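Local coordinates for protein ribonuclease VapC (Klebsiella pneumoniae, PDB 7BY3) that probably acts as the RNA-cleaving, magnesium-dependent toxin of a toxin-antitoxin system, at residues Ser5-Thr10 against Leu102-Arg107; Gln71-Arg76 against Ile93-Gln98. One frame throughout, in Å; residues are numbered along the deposited sequence.

How the contacts relate
Contact 1 is the parallel pairing of strands 6-8 and 103-105 near the centre of the chain. Contact 2 packs helix 71-83 on helix 88-99, nearer the outside. It is nested along the chain inside the loop that contact 1 closes, and the two centres lie 14 Å apart. Helix 88-99 links them. Ala97 O lies 2.7 Å from Leu102 N, a probable hydrogen bond where the chain leaves this helix for strand 103-105. Leu7 CD2 packs 3.3 Å from Ile93 O. The predicted magnesium site joins Asp9, just after strand 6-8, with Asp90 of helix 88-99: their side chains are about 5 Å apart. The side chain of Thr96 is about 10 Å from that of Asp9.

Contact 1 of 2, residues Ser5-Thr10 against Leu102-Arg107; sequences SALFDT and LELITR
The Phe8 ring carries Ile105 CD1 over the centre of one face, 3.9 Å from the centroid, a CH-pi contact only 7° off the ring normal. Toward the CD2-CE2 side of the ring, Ile105 CB lies 4.0 Å from Phe8 CD2. Trp30 also meets this ring, with the planes nearly perpendicular. The same Ile105 CD1 presses on Ala6 CB at 3.4 Å, tighter than usual for two carbons. The other flat group, the Asp9 carboxylate, has Thr106 OG1 2.9 Å from OD2, and Thr10 N reaches OD1 from above its plane. Thr106 OG1 stands anti to its backbone N (chi1 175°), alongside the carboxylate; Asn108 N donates to this hydroxyl, and Asn11 OD1 is a second acceptor beside Asp9 OD2. Strands 6-8 and 103-105 run parallel in the central sheet of the PIN domain. Asp9 follows the first strand at the N-cap of helix 10-17, and is predicted to bind magnesium. A polar side chain of another protein's chain also bonds to its OD2. On the sheet face opposite Phe8, Leu7 crosses Leu102 at about a right angle, its CB 3.8 Å from Leu102 CD1. Leu7 CD2 touches Leu104 CD1 on that face. Four backbone bonds zip the pair: Glu103 N to Ser5 O, Leu7 N to Glu103 O, Ile105 N to Leu7 O at 3.0 Å, and Asp9 N to Ile105 O.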
# COMPACT_ATOMS: atom_id res chain seq x y z
N SER B 5 -9.45 -1.88 -20.64
CA SER B 5 -8.56 -2.65 -19.78
C SER B 5 -9.23 -2.93 -18.44
O SER B 5 -10.16 -2.23 -18.04
CB SER B 5 -7.24 -1.93 -19.59
OG SER B 5 -6.46 -1.98 -20.77
N ALA B 6 -8.74 -3.95 -17.74
CA ALA B 6 -9.42 -4.45 -16.55
C ALA B 6 -8.53 -4.51 -15.31
O ALA B 6 -7.38 -4.93 -15.38
CB ALA B 6 -10.00 -5.82 -16.84
N LEU B 7 -9.09 -4.08 -14.19
CA LEU B 7 -8.49 -4.28 -12.87
C LEU B 7 -9.39 -5.20 -12.06
O LEU B 7 -10.57 -4.90 -11.86
CB LEU B 7 -8.28 -2.96 -12.14
CG LEU B 7 -7.58 -3.06 -10.78
CD1 LEU B 7 -6.09 -2.82 -10.92
CD2 LEU B 7 -8.18 -2.09 -9.77
N PHE B 8 -8.85 -6.32 -11.59
CA PHE B 8 -9.66 -7.32 -10.90
C PHE B 8 -9.50 -7.26 -9.39
O PHE B 8 -8.38 -7.27 -8.87
CB PHE B 8 -9.31 -8.72 -11.42
CG PHE B 8 -9.91 -9.02 -12.76
CD1 PHE B 8 -9.22 -8.73 -13.92
CD2 PHE B 8 -11.17 -9.58 -12.86
CE1 PHE B 8 -9.77 -9.01 -15.16
CE2 PHE B 8 -11.72 -9.86 -14.09
CZ PHE B 8 -11.02 -9.57 -15.24
N ASP B 9 -10.63 -7.21 -8.69
CA ASP B 9 -10.65 -7.17 -7.23
C ASP B 9 -10.29 -8.54 -6.65
O ASP B 9 -10.37 -9.55 -7.34
CB ASP B 9 -12.02 -6.71 -6.73
CG ASP B 9 -12.00 -6.25 -5.29
OD1 ASP B 9 -10.90 -6.20 -4.69
OD2 ASP B 9 -13.07 -5.91 -4.75
N THR B 10 -9.89 -8.54 -5.39
CA THR B 10 -9.38 -9.74 -4.72
C THR B 10 -10.33 -10.93 -4.77
O THR B 10 -9.90 -12.07 -4.97
CB THR B 10 -9.04 -9.43 -3.24
OG1 THR B 10 -8.23 -8.26 -3.17
CG2 THR B 10 -8.31 -10.60 -2.61
N LEU B 102 -8.89 1.97 -15.58
CA LEU B 102 -9.29 0.58 -15.71
C LEU B 102 -10.69 0.36 -15.15
O LEU B 102 -11.10 1.03 -14.21
CB LEU B 102 -8.30 -0.34 -14.99
CG LEU B 102 -6.81 -0.03 -15.18
CD1 LEU B 102 -5.97 -1.01 -14.37
CD2 LEU B 102 -6.44 -0.10 -16.65
N GLU B 103 -11.42 -0.58 -15.74
CA GLU B 103 -12.69 -0.99 -15.18
C GLU B 103 -12.44 -1.82 -13.94
O GLU B 103 -11.59 -2.72 -13.95
CB GLU B 103 -13.51 -1.79 -16.20
CG GLU B 103 -14.93 -2.09 -15.76
CD GLU B 103 -15.85 -0.91 -15.95
OE1 GLU B 103 -15.57 -0.06 -16.82
OE2 GLU B 103 -16.87 -0.82 -15.23
N LEU B 104 -13.15 -1.52 -12.86
CA LEU B 104 -13.02 -2.31 -11.64
C LEU B 104 -14.04 -3.43 -11.65
O LEU B 104 -15.25 -3.19 -11.65
CB LEU B 104 -13.20 -1.43 -10.40
CG LEU B 104 -13.08 -2.17 -9.06
CD1 LEU B 104 -11.79 -2.96 -8.99
CD2 LEU B 104 -13.18 -1.19 -7.89
N ILE B 105 -13.56 -4.66 -11.69
CA ILE B 105 -14.45 -5.81 -11.69
C ILE B 105 -14.42 -6.45 -10.32
O ILE B 105 -13.38 -6.91 -9.85
CB ILE B 105 -14.06 -6.84 -12.77
CG1 ILE B 105 -13.83 -6.15 -14.11
CG2 ILE B 105 -15.15 -7.87 -12.95
CD1 ILE B 105 -12.39 -5.89 -14.40
N THR B 106 -15.58 -6.46 -9.67
CA THR B 106 -15.70 -6.95 -8.31
C THR B 106 -17.07 -7.57 -8.09
O THR B 106 -18.04 -7.19 -8.74
CB THR B 106 -15.48 -5.82 -7.28
OG1 THR B 106 -15.71 -6.31 -5.96
CG2 THR B 106 -16.41 -4.65 -7.56
N ARG B 107 -17.15 -8.53 -7.18
CA ARG B 107 -18.43 -9.11 -6.82
C ARG B 107 -19.14 -8.28 -5.76
O ARG B 107 -20.27 -8.61 -5.37
CB ARG B 107 -18.25 -10.54 -6.30
CG ARG B 107 -18.74 -11.60 -7.25
CD ARG B 107 -18.73 -12.97 -6.59
NE ARG B 107 -17.37 -13.47 -6.44
CZ ARG B 107 -16.67 -13.39 -5.31
NH1 ARG B 107 -15.44 -13.87 -5.26
NH2 ARG B 107 -17.22 -12.85 -4.24

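Contact 2 of 2, residues Gln71-Arg76 against Ile93-Gln98; sequences QDIAER and ILATAQ
Arg76 places CG anti to its backbone N (chi1 178°), directed at Ala95, and then bends at chi2, which sets CD, and at chi3, which sets NE; the guanidinium beyond lies beside Gln98. Gln98 answers with a chain extended beyond CG, and the two side chains cross at about a right angle, their guanidinium and amide planes 63° apart. The contact is a helix-helix packing in the PIN domain. Helix 71-83 crosses helix 88-99 steeply: the axes of segments 71-76 and 93-98 come within 8.4 Å, with their directions at 114°. The nearest CA pair is Arg76 and Ala95, and the small Ala95 side chain is consistent with this close approach. Ala95 points at the other helix, and its CB lies 3.6 Å from Ile73 O and equally near Arg76 CG. The Ile73 carbonyl oxygen is also bonded to Ser77 OG one turn on. Beside Ala95, Ile73 CG2 packs 3.7 Å from Thr96 OG1, and Ile73 CD1 is almost as near. This is plain contact: the Thr96 hydroxyl is spent on Ile92 O, one turn back in its own helix, which satisfies a buried polar atom. On the far side of helix 71-83, Glu75 forms a salt bridge with Arg58 of the second subunit. At the partly exposed side of the contact, Gln98 OE1 sits at the guanidinium edge near its plane. The modelled gap from Arg76 NH1 to Gln98 OE1 is 2.4 Å, too short for the detail of this hydrogen bond to be trusted, and Gln98 CB lies 3.4 Å from the same NH1.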
# COMPACT_ATOMS: atom_id res chain seq x y z
N GLN B 71 2.09 7.68 -3.81
CA GLN B 71 1.56 8.87 -3.14
C GLN B 71 0.20 9.34 -3.67
O GLN B 71 -0.67 9.71 -2.88
CB GLN B 71 2.57 10.01 -3.23
CG GLN B 71 2.14 11.27 -2.51
CD GLN B 71 1.91 11.04 -1.02
OE1 GLN B 71 2.81 10.61 -0.30
NE2 GLN B 71 0.70 11.33 -0.56
N ASP B 72 0.01 9.35 -4.98
CA ASP B 72 -1.24 9.89 -5.51
C ASP B 72 -2.31 8.84 -5.80
O ASP B 72 -3.42 9.18 -6.23
CB ASP B 72 -0.97 10.73 -6.76
CG ASP B 72 -0.74 12.20 -6.43
OD1 ASP B 72 -0.17 12.49 -5.36
OD2 ASP B 72 -1.16 13.06 -7.23
N ILE B 73 -2.00 7.57 -5.58
CA ILE B 73 -3.06 6.58 -5.42
C ILE B 73 -3.60 6.77 -4.02
O ILE B 73 -4.81 6.75 -3.79
CB ILE B 73 -2.57 5.13 -5.62
CG1 ILE B 73 -2.48 4.81 -7.11
CG2 ILE B 73 -3.51 4.15 -4.94
CD1 ILE B 73 -1.69 3.56 -7.41
N ALA B 74 -2.68 6.99 -3.08
CA ALA B 74 -3.03 7.30 -1.71
C ALA B 74 -3.85 8.58 -1.64
O ALA B 74 -4.78 8.69 -0.84
CB ALA B 74 -1.77 7.43 -0.86
N GLU B 75 -3.49 9.55 -2.47
CA GLU B 75 -4.20 10.83 -2.52
C GLU B 75 -5.66 10.63 -2.92
O GLU B 75 -6.57 11.13 -2.27
CB GLU B 75 -3.51 11.78 -3.50
CG GLU B 75 -3.67 13.24 -3.15
CD GLU B 75 -2.91 13.60 -1.89
OE1 GLU B 75 -1.67 13.50 -1.90
OE2 GLU B 75 -3.56 13.96 -0.89
N ARG B 76 -5.86 9.89 -4.01
CA ARG B 76 -7.20 9.59 -4.49
C ARG B 76 -7.95 8.70 -3.51
O ARG B 76 -9.16 8.84 -3.33
CB ARG B 76 -7.13 8.92 -5.87
CG ARG B 76 -8.48 8.52 -6.44
CD ARG B 76 -9.36 9.73 -6.69
NE ARG B 76 -8.77 10.63 -7.67
CZ ARG B 76 -8.83 10.45 -8.99
NH1 ARG B 76 -9.45 9.39 -9.49
NH2 ARG B 76 -8.26 11.32 -9.80
N ILE B 93 -8.09 0.23 -4.03
CA ILE B 93 -8.28 -0.56 -5.24
C ILE B 93 -9.08 0.23 -6.28
O ILE B 93 -8.80 0.16 -7.47
CB ILE B 93 -8.96 -1.91 -4.92
CG1 ILE B 93 -7.97 -2.85 -4.24
CG2 ILE B 93 -9.49 -2.56 -6.18
CD1 ILE B 93 -8.58 -4.12 -3.73
N LEU B 94 -10.06 1.00 -5.81
CA LEU B 94 -10.84 1.85 -6.70
C LEU B 94 -10.00 3.02 -7.21
O LEU B 94 -10.13 3.43 -8.36
CB LEU B 94 -12.10 2.36 -5.99
CG LEU B 94 -13.05 3.23 -6.82
CD1 LEU B 94 -13.46 2.51 -8.09
CD2 LEU B 94 -14.27 3.63 -6.01
N ALA B 95 -9.15 3.56 -6.35
CA ALA B 95 -8.25 4.65 -6.72
C ALA B 95 -7.25 4.20 -7.78
O ALA B 95 -6.92 4.94 -8.70
CB ALA B 95 -7.53 5.19 -5.50
N THR B 96 -6.77 2.97 -7.62
CA THR B 96 -5.83 2.38 -8.56
C THR B 96 -6.47 2.24 -9.94
O THR B 96 -5.83 2.52 -10.96
CB THR B 96 -5.34 1.01 -8.06
OG1 THR B 96 -4.61 1.18 -6.84
CG2 THR B 96 -4.44 0.35 -9.09
N ALA B 97 -7.73 1.81 -9.97
CA ALA B 97 -8.45 1.64 -11.23
C ALA B 97 -8.67 2.97 -11.94
O ALA B 97 -8.42 3.09 -13.14
CB ALA B 97 -9.78 0.95 -10.98
N GLN B 98 -9.12 3.97 -11.19
CA GLN B 98 -9.39 5.29 -11.74
C GLN B 98 -8.16 5.93 -12.37
O GLN B 98 -8.20 6.40 -13.50
CB GLN B 98 -9.94 6.23 -10.66
CG GLN B 98 -11.32 5.86 -10.14
CD GLN B 98 -11.95 6.99 -9.37
OE1 GLN B 98 -11.29 7.95 -9.00
NE2 GLN B 98 -13.25 6.87 -9.11